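Local coordinates for protein putative hyaluronoglucosaminidase (Clostridium perfringens, PDB 6PWI) that probably acts as a family 84 glycoside hydrolase with hexosaminidase activity; this chain is the part of a longer protein that holds the catalytic barrel, at residues Lys309-Leu314 with Phe327-Lys332. Numbering follows the deposited sequence.
Sequences KLMEDL and FIFVPK
M311 lies between two phenylalanines of segment 327-332, F327 and F329, and touches each with a different part of its thioether. Its chain bends at both chi2 (-49°) and chi3 (-64°), which lets SD meet F329 while the terminal methyl turns to F327. SD of M311 sits 3.9 Å from CD1 of F329. This is a Met-aromatic contact, approached obliquely, 69° off the ring normal. CE of M311 comes within 3.9 Å of F327 CB and also reaches CG at the root of that ring. One turn further along the helix, L314 takes the far end of the F327 ring, its CB packing 3.8 Å from F327 CZ. The carbonyl O of L314 stands at the edge of the F327 ring, near its plane, 3.3 Å from F327 CE2. No hydrogen bond crosses the contact, so apolar packing carries it. All four side chains are buried; V295 of the neighbouring strand adds to the packing of M311 and L314, while F282 of helix 268-286 covers L314 and F327. The outer side of the helix contrasts with this: K309 and E312 are exposed, and D313, only partly exposed, is hydrogen-bonded through OD2 to the hydroxyl of Y271. F329, whose side chain lies about 10 Å from that of D299, the predicted proton donor, is bound through its backbone to strand 359-362. Helix 304-321 thus packs on strand 328-330, the fifth of the eight parallel barrel strands, closing a beta-alpha-beta unit of the (beta/alpha)8 catalytic domain typical of family 84.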
loop_
_atom_site.group_PDB
_atom_site.type_symbol
_atom_site.label_atom_id
_atom_site.label_comp_id
_atom_site.label_asym_id
_atom_site.label_seq_id
_atom_site.Cartn_x
_atom_site.Cartn_y
_atom_site.Cartn_z
ATOM N N LYS A 309 8.897 30.900 4.293
ATOM C CA LYS A 309 8.155 32.053 3.799
ATOM C C LYS A 309 6.993 31.577 2.926
ATOM O O LYS A 309 5.845 31.935 3.183
ATOM C CB LYS A 309 9.104 33.010 3.071
ATOM C CG LYS A 309 8.516 34.322 2.576
ATOM C CD LYS A 309 9.622 35.326 2.259
ATOM C CE LYS A 309 9.263 36.376 1.226
ATOM N NZ LYS A 309 8.035 37.122 1.600
ATOM N N LEU A 310 7.292 30.732 1.929
ATOM C CA LEU A 310 6.277 30.266 1.000
ATOM C C LEU A 310 5.162 29.535 1.748
ATOM O O LEU A 310 3.981 29.804 1.515
ATOM C CB LEU A 310 6.908 29.378 -0.077
ATOM C CG LEU A 310 5.904 28.708 -1.020
ATOM C CD1 LEU A 310 5.150 29.740 -1.844
ATOM C CD2 LEU A 310 6.581 27.700 -1.936
ATOM N N MET A 311 5.546 28.624 2.654
ATOM C CA MET A 311 4.585 27.762 3.323
ATOM C C MET A 311 3.663 28.597 4.209
ATOM O O MET A 311 2.507 28.231 4.416
ATOM C CB MET A 311 5.271 26.667 4.150
ATOM C CG MET A 311 6.029 25.631 3.312
ATOM S SD MET A 311 5.122 24.914 1.898
ATOM C CE MET A 311 3.779 24.063 2.726
ATOM N N GLU A 312 4.183 29.724 4.714
ATOM C CA GLU A 312 3.403 30.643 5.531
ATOM C C GLU A 312 2.316 31.278 4.671
ATOM O O GLU A 312 1.182 31.429 5.124
ATOM C CB GLU A 312 4.296 31.708 6.171
ATOM C CG GLU A 312 4.716 31.377 7.592
ATOM C CD GLU A 312 5.972 32.062 8.116
ATOM O OE1 GLU A 312 6.667 32.740 7.325
ATOM O OE2 GLU A 312 6.268 31.903 9.320
ATOM N N ASP A 313 2.677 31.611 3.421
ATOM C CA ASP A 313 1.770 32.254 2.479
ATOM C C ASP A 313 0.749 31.252 1.937
ATOM O O ASP A 313 -0.400 31.619 1.693
ATOM C CB ASP A 313 2.529 33.019 1.389
ATOM C CG ASP A 313 3.069 34.365 1.859
ATOM O OD1 ASP A 313 2.461 34.956 2.774
ATOM O OD2 ASP A 313 4.091 34.818 1.304
ATOM N N LEU A 314 1.164 29.988 1.768
ATOM C CA LEU A 314 0.270 28.956 1.266
ATOM C C LEU A 314 -0.727 28.557 2.346
ATOM O O LEU A 314 -1.850 28.169 2.030
ATOM C CB LEU A 314 1.072 27.746 0.776
ATOM C CG LEU A 314 1.938 27.991 -0.459
ATOM C CD1 LEU A 314 2.644 26.714 -0.886
ATOM C CD2 LEU A 314 1.110 28.544 -1.605
ATOM N N PHE A 327 -1.236 20.747 4.479
ATOM C CA PHE A 327 -0.163 20.533 3.525
ATOM C C PHE A 327 0.807 19.460 4.010
ATOM O O PHE A 327 1.025 19.267 5.209
ATOM C CB PHE A 327 0.632 21.819 3.293
ATOM C CG PHE A 327 -0.035 22.847 2.414
ATOM C CD1 PHE A 327 -0.044 22.708 1.032
ATOM C CD2 PHE A 327 -0.624 23.976 2.969
ATOM C CE1 PHE A 327 -0.644 23.666 0.226
ATOM C CE2 PHE A 327 -1.226 24.931 2.163
ATOM C CZ PHE A 327 -1.236 24.775 0.795
ATOM N N ILE A 328 1.391 18.776 3.026
ATOM C CA ILE A 328 2.482 17.842 3.210
ATOM C C ILE A 328 3.734 18.533 2.682
ATOM O O ILE A 328 3.671 19.206 1.658
ATOM C CB ILE A 328 2.130 16.553 2.447
ATOM C CG1 ILE A 328 1.133 15.719 3.255
ATOM C CG2 ILE A 328 3.368 15.757 2.077
ATOM C CD1 ILE A 328 0.044 15.084 2.429
ATOM N N PHE A 329 4.853 18.404 3.403
ATOM C CA PHE A 329 6.107 19.018 2.990
ATOM C C PHE A 329 7.227 17.979 3.039
ATOM O O PHE A 329 7.407 17.299 4.042
ATOM C CB PHE A 329 6.402 20.252 3.850
ATOM C CG PHE A 329 7.660 21.009 3.494
ATOM C CD1 PHE A 329 7.631 22.050 2.575
ATOM C CD2 PHE A 329 8.875 20.692 4.085
ATOM C CE1 PHE A 329 8.787 22.739 2.237
ATOM C CE2 PHE A 329 10.031 21.380 3.743
ATOM C CZ PHE A 329 9.988 22.402 2.820
ATOM N N VAL A 330 7.977 17.860 1.942
ATOM C CA VAL A 330 9.098 16.936 1.885
ATOM C C VAL A 330 10.374 17.767 1.959
ATOM O O VAL A 330 10.647 18.554 1.061
ATOM C CB VAL A 330 9.061 16.067 0.613
ATOM C CG1 VAL A 330 10.316 15.221 0.468
ATOM C CG2 VAL A 330 7.833 15.188 0.569
ATOM N N PRO A 331 11.191 17.641 3.027
ATOM C CA PRO A 331 12.310 18.562 3.236
ATOM C C PRO A 331 13.503 18.178 2.363
ATOM O O PRO A 331 13.537 17.073 1.818
ATOM C CB PRO A 331 12.597 18.375 4.733
ATOM C CG PRO A 331 12.245 16.922 4.998
ATOM C CD PRO A 331 11.087 16.609 4.071
ATOM N N LYS A 332 14.463 19.104 2.221
ATOM C CA LYS A 332 15.675 18.835 1.466
ATOM C C LYS A 332 16.503 17.778 2.191
ATOM O O LYS A 332 17.095 16.906 1.561
ATOM C CB LYS A 332 16.512 20.100 1.271
ATOM C CG LYS A 332 17.770 19.886 0.443
ATOM C CD LYS A 332 18.748 21.030 0.523
ATOM C CE LYS A 332 19.818 20.944 -0.546
ATOM N NZ LYS A 332 20.970 21.822 -0.227
#